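Local coordinates for protein golgin subfamily A member 4 (PDB 1UPT) that takes part in vesicle trafficking at the Golgi and from endosomes to it, this chain being its C-terminal GRIP domain, which probably supplies its small-GTPase binding, at residues 13-16 with 17-21; 20-23 with 24-27; 39-42 with 43-47. All coordinates share one frame; numbering follows the deposited sequence.

Interaction 1: 13-16 with 17-21; sequences VLFE and YMMGR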
loop_
_atom_site.group_PDB
_atom_site.type_symbol
_atom_site.label_atom_id
_atom_site.label_comp_id
_atom_site.label_asym_id
_atom_site.label_seq_id
_atom_site.Cartn_x
_atom_site.Cartn_y
_atom_site.Cartn_z
ATOM N N VAL B 13 -7.414 2.979 2.421
ATOM C CA VAL B 13 -6.694 4.073 1.781
ATOM C C VAL B 13 -6.400 3.753 0.303
ATOM O O VAL B 13 -6.547 4.598 -0.577
ATOM C CB VAL B 13 -5.413 4.335 2.581
ATOM C CG1 VAL B 13 -4.456 5.185 1.828
ATOM C CG2 VAL B 13 -5.769 4.935 3.913
ATOM N N LEU B 14 -6.018 2.520 0.024
ATOM C CA LEU B 14 -5.668 2.138 -1.336
ATOM C C LEU B 14 -6.901 2.045 -2.186
ATOM O O LEU B 14 -6.836 2.293 -3.370
ATOM C CB LEU B 14 -4.899 0.822 -1.390
ATOM C CG LEU B 14 -3.403 1.059 -1.282
ATOM C CD1 LEU B 14 -2.734 -0.198 -0.885
ATOM C CD2 LEU B 14 -2.826 1.627 -2.580
ATOM N N PHE B 15 -8.036 1.706 -1.584
ATOM C CA PHE B 15 -9.249 1.603 -2.357
ATOM C C PHE B 15 -9.636 2.977 -2.876
ATOM O O PHE B 15 -9.876 3.127 -4.056
ATOM C CB PHE B 15 -10.390 0.957 -1.569
ATOM C CG PHE B 15 -11.665 0.852 -2.363
ATOM C CD1 PHE B 15 -11.728 0.039 -3.488
ATOM C CD2 PHE B 15 -12.786 1.597 -2.011
ATOM C CE1 PHE B 15 -12.883 -0.036 -4.249
ATOM C CE2 PHE B 15 -13.957 1.522 -2.767
ATOM C CZ PHE B 15 -14.002 0.699 -3.893
ATOM N N GLU B 16 -9.652 3.977 -1.996
ATOM C CA GLU B 16 -9.915 5.362 -2.425
ATOM C C GLU B 16 -8.913 5.827 -3.489
ATOM O O GLU B 16 -9.297 6.354 -4.518
ATOM C CB GLU B 16 -9.921 6.334 -1.239
ATOM C CG GLU B 16 -10.922 5.999 -0.139
ATOM C CD GLU B 16 -12.345 6.069 -0.650
ATOM O OE1 GLU B 16 -12.788 7.193 -0.950
ATOM O OE2 GLU B 16 -12.987 5.010 -0.813
ATOM N N TYR B 17 -7.632 5.580 -3.265
ATOM C CA TYR B 17 -6.601 5.986 -4.214
ATOM C C TYR B 17 -6.756 5.353 -5.605
ATOM O O TYR B 17 -6.710 6.029 -6.623
ATOM C CB TYR B 17 -5.223 5.655 -3.649
ATOM C CG TYR B 17 -4.083 6.016 -4.555
ATOM C CD1 TYR B 17 -3.699 7.333 -4.749
ATOM C CD2 TYR B 17 -3.362 5.030 -5.205
ATOM C CE1 TYR B 17 -2.644 7.653 -5.598
ATOM C CE2 TYR B 17 -2.314 5.343 -6.040
ATOM C CZ TYR B 17 -1.967 6.647 -6.244
ATOM O OH TYR B 17 -0.903 6.902 -7.070
HETATM N N MSE B 18 -6.953 4.047 -5.624
HETATM C CA MSE B 18 -7.058 3.299 -6.863
HETATM C C MSE B 18 -8.366 3.582 -7.593
HETATM O O MSE B 18 -8.419 3.422 -8.784
HETATM C CB MSE B 18 -6.866 1.800 -6.584
HETATM C CG MSE B 18 -5.436 1.542 -6.177
HETATM SE SE MSE B 18 -5.096 -0.276 -5.620
HETATM C CE MSE B 18 -4.146 -0.898 -7.190
HETATM N N MSE B 19 -9.376 4.076 -6.873
HETATM C CA MSE B 19 -10.663 4.508 -7.451
HETATM C C MSE B 19 -10.684 5.999 -7.836
HETATM O O MSE B 19 -11.701 6.507 -8.294
HETATM C CB MSE B 19 -11.795 4.190 -6.476
HETATM C CG MSE B 19 -12.022 2.686 -6.266
HETATM SE SE MSE B 19 -12.248 1.751 -7.987
HETATM C CE MSE B 19 -14.150 2.370 -8.352
ATOM N N GLY B 20 -9.548 6.678 -7.651
ATOM C CA GLY B 20 -9.322 8.030 -8.117
ATOM C C GLY B 20 -9.874 9.112 -7.209
ATOM O O GLY B 20 -10.076 10.251 -7.650
ATOM N N ARG B 21 -10.102 8.786 -5.948
ATOM C CA ARG B 21 -10.662 9.733 -4.990
ATOM C C ARG B 21 -9.595 10.286 -4.024
ATOM O O ARG B 21 -8.794 9.514 -3.442
ATOM C CB ARG B 21 -11.776 9.071 -4.192
ATOM C CG ARG B 21 -13.068 8.826 -4.969
ATOM C CD ARG B 21 -14.049 7.929 -4.203
ATOM N NE ARG B 21 -14.624 6.911 -5.089
ATOM C CZ ARG B 21 -14.837 5.637 -4.775
ATOM N NH1 ARG B 21 -14.508 5.154 -3.576
ATOM N NH2 ARG B 21 -15.389 4.829 -5.682
#
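The F15 ring takes selenomethionine M19 on one face: its CG stands 3.5 Å above the ring plane, offset toward the rim, a CH-pi contact 3.8 Å from the centroid. M19 SE follows at a slant, 5.0 Å from that centroid, completing a Met-aromatic pair. Beyond it the R21 guanidinium, tilted 72° from the ring, has M19 CB over one face, while F15 CE2 and the E16 carboxylate oxygens meet its edge. With F15 CG anti to the backbone N (chi1 180°), the ring swings forward to lie against M19, just past the helix end. The E16 chain, bent at chi2, brings OE2 to 3.2 Å from R21 NH1 in a salt bridge whose hydrogen bond is weak (125°). The backbone is gripped more firmly: R21 N donates to E16 O at 2.9 Å, where helix 5-18 ends in a Schellman motif with G20 at positive phi. On the helix's other side, L14 CD2 packs against SE of selenomethionine M18, which meets Y17 of the second subunit. The chemistry pairs a firm 6-to-1 backbone bond with a weak ion pair; the positive R21, set beside the carbonyl end of the helix, would probably be favoured by its dipole.

Interaction 2: 20-23 with 24-27; sequences GRET and KTMA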
loop_
_atom_site.group_PDB
_atom_site.type_symbol
_atom_site.label_atom_id
_atom_site.label_comp_id
_atom_site.label_asym_id
_atom_site.label_seq_id
_atom_site.Cartn_x
_atom_site.Cartn_y
_atom_site.Cartn_z
ATOM N N GLY B 20 -9.548 6.678 -7.651
ATOM C CA GLY B 20 -9.322 8.030 -8.117
ATOM C C GLY B 20 -9.874 9.112 -7.209
ATOM O O GLY B 20 -10.076 10.251 -7.650
ATOM N N ARG B 21 -10.102 8.786 -5.948
ATOM C CA ARG B 21 -10.662 9.733 -4.990
ATOM C C ARG B 21 -9.595 10.286 -4.024
ATOM O O ARG B 21 -8.794 9.514 -3.442
ATOM C CB ARG B 21 -11.776 9.071 -4.192
ATOM C CG ARG B 21 -13.068 8.826 -4.969
ATOM C CD ARG B 21 -14.049 7.929 -4.203
ATOM N NE ARG B 21 -14.624 6.911 -5.089
ATOM C CZ ARG B 21 -14.837 5.637 -4.775
ATOM N NH1 ARG B 21 -14.508 5.154 -3.576
ATOM N NH2 ARG B 21 -15.389 4.829 -5.682
ATOM N N GLU B 22 -9.594 11.607 -3.847
ATOM C CA GLU B 22 -8.669 12.283 -2.945
ATOM C C GLU B 22 -7.252 11.715 -3.099
ATOM O O GLU B 22 -6.619 11.321 -2.128
ATOM C CB GLU B 22 -9.165 12.117 -1.515
ATOM C CG GLU B 22 -10.501 12.825 -1.224
ATOM C CD GLU B 22 -10.405 14.348 -1.178
ATOM O OE1 GLU B 22 -9.306 14.894 -0.919
ATOM O OE2 GLU B 22 -11.441 15.009 -1.405
ATOM N N THR B 23 -6.765 11.672 -4.332
ATOM C CA THR B 23 -5.555 10.920 -4.623
ATOM C C THR B 23 -4.304 11.498 -4.006
ATOM O O THR B 23 -3.491 10.726 -3.541
ATOM C CB THR B 23 -5.358 10.685 -6.143
ATOM O OG1 THR B 23 -5.399 11.927 -6.864
ATOM C CG2 THR B 23 -6.509 9.831 -6.712
ATOM N N LYS B 24 -4.172 12.821 -3.945
ATOM C CA LYS B 24 -3.006 13.422 -3.309
ATOM C C LYS B 24 -2.878 13.066 -1.845
ATOM O O LYS B 24 -1.798 12.666 -1.382
ATOM C CB LYS B 24 -2.992 14.958 -3.412
ATOM C CG LYS B 24 -1.537 15.508 -3.382
ATOM C CD LYS B 24 -1.406 16.859 -2.724
ATOM C CE LYS B 24 0.092 17.268 -2.637
ATOM N NZ LYS B 24 0.291 18.744 -2.698
ATOM N N THR B 25 -3.983 13.213 -1.131
ATOM C CA THR B 25 -4.005 12.893 0.279
ATOM C C THR B 25 -3.672 11.429 0.495
ATOM O O THR B 25 -2.818 11.106 1.312
ATOM C CB THR B 25 -5.338 13.245 0.888
ATOM O OG1 THR B 25 -5.580 14.654 0.719
ATOM C CG2 THR B 25 -5.283 13.019 2.410
HETATM N N MSE B 26 -4.339 10.568 -0.264
HETATM C CA MSE B 26 -4.097 9.125 -0.198
HETATM C C MSE B 26 -2.641 8.787 -0.532
HETATM O O MSE B 26 -2.068 7.893 0.082
HETATM C CB MSE B 26 -5.043 8.343 -1.107
HETATM C CG MSE B 26 -6.563 8.403 -0.810
HETATM SE SE MSE B 26 -7.105 8.012 1.053
HETATM C CE MSE B 26 -6.954 9.756 1.931
ATOM N N ALA B 27 -2.032 9.484 -1.499
ATOM C CA ALA B 27 -0.639 9.195 -1.849
ATOM C C ALA B 27 0.274 9.548 -0.685
ATOM O O ALA B 27 1.230 8.820 -0.389
ATOM C CB ALA B 27 -0.188 9.949 -3.074
HETATM O O HOH W 1 -6.586 14.775 -1.879
#
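E22 and T23 open helix 23-33 through their carbonyls: M26 N donates to E22 O at 3.0 Å, nearly straight at 170°, and A27 N to T23 O at 2.8 Å. The side chain of M26, a selenomethionine, packs over the same E22 carbonyl oxygen. CG lies beside the backbone N (chi1 -63°), which brings it 3.2 Å from E22 O and 3.6 Å from R21 O; CB packs on Y17, and the bent chain beyond CG carries SE to V13, both of helix 5-18. E22 and T25 run side by side and point the same way, with E22 OE1 4.1 Å from T25 OG1. A water bridges them, giving a hydrogen bond to OE1 at 2.9 Å and accepting one from T25 N at 3.1 Å, which satisfies a first-turn amide. The other carboxylate oxygen of E22, OE2, is hydrogen-bonded to a polar side chain of the partner protein. T23 and K24 direct their polar groups toward helix 38-57, OG1 of T23 to E48 in a hydrogen bond and NZ of K24 to D49 in a salt bridge. A27 CB also packs toward that helix, on E48. E22 sits at the N-cap position, and its carboxylate reaches the first turn through water; the result is a short connection between consecutive helices of the GRIP domain, a Schellman ending closely followed by an N-cap.

Interaction 3: 39-42 with 43-47; sequences DQTQ and KILER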
loop_
_atom_site.group_PDB
_atom_site.type_symbol
_atom_site.label_atom_id
_atom_site.label_comp_id
_atom_site.label_asym_id
_atom_site.label_seq_id
_atom_site.Cartn_x
_atom_site.Cartn_y
_atom_site.Cartn_z
ATOM N N ASP B 39 12.995 10.775 -0.939
ATOM C CA ASP B 39 13.226 11.060 -2.375
ATOM C C ASP B 39 12.116 10.456 -3.261
ATOM O O ASP B 39 11.615 11.103 -4.197
ATOM C CB ASP B 39 14.591 10.554 -2.865
ATOM C CG ASP B 39 14.741 9.031 -2.748
ATOM O OD1 ASP B 39 14.973 8.353 -3.789
ATOM O OD2 ASP B 39 14.629 8.434 -1.649
ATOM N N GLN B 40 11.740 9.217 -2.976
ATOM C CA GLN B 40 10.687 8.545 -3.755
ATOM C C GLN B 40 9.314 9.170 -3.485
ATOM O O GLN B 40 8.512 9.335 -4.380
ATOM C CB GLN B 40 10.663 7.058 -3.417
ATOM C CG GLN B 40 11.886 6.259 -3.881
ATOM C CD GLN B 40 11.636 4.759 -3.744
ATOM O OE1 GLN B 40 10.816 4.357 -2.912
ATOM N NE2 GLN B 40 12.287 3.944 -4.581
ATOM N N THR B 41 9.069 9.556 -2.244
ATOM C CA THR B 41 7.843 10.201 -1.868
ATOM C C THR B 41 7.700 11.514 -2.609
ATOM O O THR B 41 6.661 11.792 -3.182
ATOM C CB THR B 41 7.831 10.426 -0.327
ATOM O OG1 THR B 41 7.828 9.162 0.365
ATOM C CG2 THR B 41 6.574 11.138 0.111
ATOM N N GLN B 42 8.756 12.316 -2.665
ATOM C CA GLN B 42 8.634 13.597 -3.335
ATOM C C GLN B 42 8.451 13.394 -4.834
ATOM O O GLN B 42 7.717 14.145 -5.451
ATOM C CB GLN B 42 9.809 14.538 -2.974
ATOM C CG GLN B 42 9.774 15.030 -1.490
ATOM C CD GLN B 42 8.374 15.388 -0.944
ATOM O OE1 GLN B 42 7.670 16.243 -1.499
ATOM N NE2 GLN B 42 7.976 14.721 0.140
ATOM N N LYS B 43 9.036 12.346 -5.417
ATOM C CA LYS B 43 8.822 12.085 -6.850
ATOM C C LYS B 43 7.364 11.750 -7.136
ATOM O O LYS B 43 6.788 12.231 -8.107
ATOM C CB LYS B 43 9.730 10.960 -7.367
ATOM C CG LYS B 43 11.154 11.420 -7.702
ATOM C CD LYS B 43 11.889 10.424 -8.612
ATOM C CE LYS B 43 13.327 10.864 -8.896
ATOM N NZ LYS B 43 14.142 10.924 -7.625
ATOM N N ILE B 44 6.787 10.935 -6.266
ATOM C CA ILE B 44 5.389 10.490 -6.346
ATOM C C ILE B 44 4.459 11.679 -6.168
ATOM O O ILE B 44 3.536 11.861 -6.955
ATOM C CB ILE B 44 5.127 9.390 -5.289
ATOM C CG1 ILE B 44 5.789 8.079 -5.699
ATOM C CG2 ILE B 44 3.613 9.147 -5.075
ATOM C CD1 ILE B 44 5.929 7.095 -4.606
ATOM N N LEU B 45 4.743 12.519 -5.167
ATOM C CA LEU B 45 3.911 13.681 -4.909
ATOM C C LEU B 45 4.044 14.740 -6.010
ATOM O O LEU B 45 3.050 15.361 -6.367
ATOM C CB LEU B 45 4.178 14.262 -3.516
ATOM C CG LEU B 45 3.913 13.333 -2.316
ATOM C CD1 LEU B 45 4.054 14.140 -1.015
ATOM C CD2 LEU B 45 2.548 12.686 -2.409
ATOM N N GLU B 46 5.241 14.902 -6.575
ATOM C CA GLU B 46 5.457 15.836 -7.695
ATOM C C GLU B 46 4.575 15.385 -8.843
ATOM O O GLU B 46 3.936 16.183 -9.504
ATOM C CB GLU B 46 6.935 15.867 -8.169
ATOM C CG GLU B 46 7.955 16.574 -7.252
ATOM C CD GLU B 46 9.427 16.114 -7.476
ATOM O OE1 GLU B 46 9.917 16.189 -8.652
ATOM O OE2 GLU B 46 10.111 15.689 -6.476
ATOM N N ARG B 47 4.498 14.080 -9.047
ATOM C CA ARG B 47 3.707 13.522 -10.135
ATOM C C ARG B 47 2.212 13.710 -9.959
ATOM O O ARG B 47 1.524 13.994 -10.922
ATOM C CB ARG B 47 4.020 12.038 -10.315
ATOM C CG ARG B 47 4.128 11.650 -11.753
ATOM C CD ARG B 47 5.547 11.578 -12.290
ATOM N NE ARG B 47 5.733 10.330 -12.998
ATOM C CZ ARG B 47 6.877 9.884 -13.501
ATOM N NH1 ARG B 47 8.014 10.567 -13.406
ATOM N NH2 ARG B 47 6.864 8.723 -14.121
#
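L45 climbs back along the helix over T41, one turn earlier. Its CB lies 3.5 Å from T41 O, and CG, placed beside the backbone N (chi1 -61°), comes within 3.3 Å of the same oxygen. At the tip CD1 meets T41 CG2 at 4.1 Å, the two side chains running alongside each other and pointing the same way, while Q42 NE2 approaches the same methyl from across. CD2, the other branch, turns to A27 of helix 23-33. T41 O also accepts the L45 N-H at 2.9 Å and 163°, so this carbonyl is held by its bond and shielded by the leucine chain. I44 does much the same to Q40 O: CG1 and CD1 both lie against that oxygen, CD1 at 3.4 Å, while I44 N makes the helical bond to it. The extended E46 chain runs alongside Q42 O, which accepts its amide; OE2 also lies 3.0 Å from that carbonyl oxygen, a meeting of two acceptors that would be expected to cost some electrostatic energy. K43 packs CG near D39 O, and the opposite charges of K43 NZ and D39 OD1 stay 4.7 Å apart, too far for a salt bridge, though probably with a weak attraction. The polar tips of T41 and Q42 turn back to the start of the helix, OG1 to the carbonyl of P37 and NE2 to the D38 carboxylate. Helix 38-57 packs in two directions, with I44 serving both. T41, I44 and L45 pack toward helix 23-33, on T31 and K28, with F36 of the preceding loop beside T41 and I44; Q40, K43 and I44 lie against F15, M19 and M18 of the second subunit.

From the N terminus, interaction 1 ends helix 5-18, interaction 2 starts helix 23-33 a few residues later, and interaction 3 lies within helix 38-57. All three are local, between adjoining segments, so none closes a long loop and none crosses another. The first two share G20 and R21 and touch as Y17 packs on T23 and M26, joining the first two helices across their turn. The second and third meet where A27 packs on L45, tying helix 23-33 to helix 38-57. Interactions 1 and 3, centres about 18 Å apart, do not touch within the chain; across the GRIP dimer, however, the first of one subunit packs on the third of the other, and A27 also meets the neighbouring subunit.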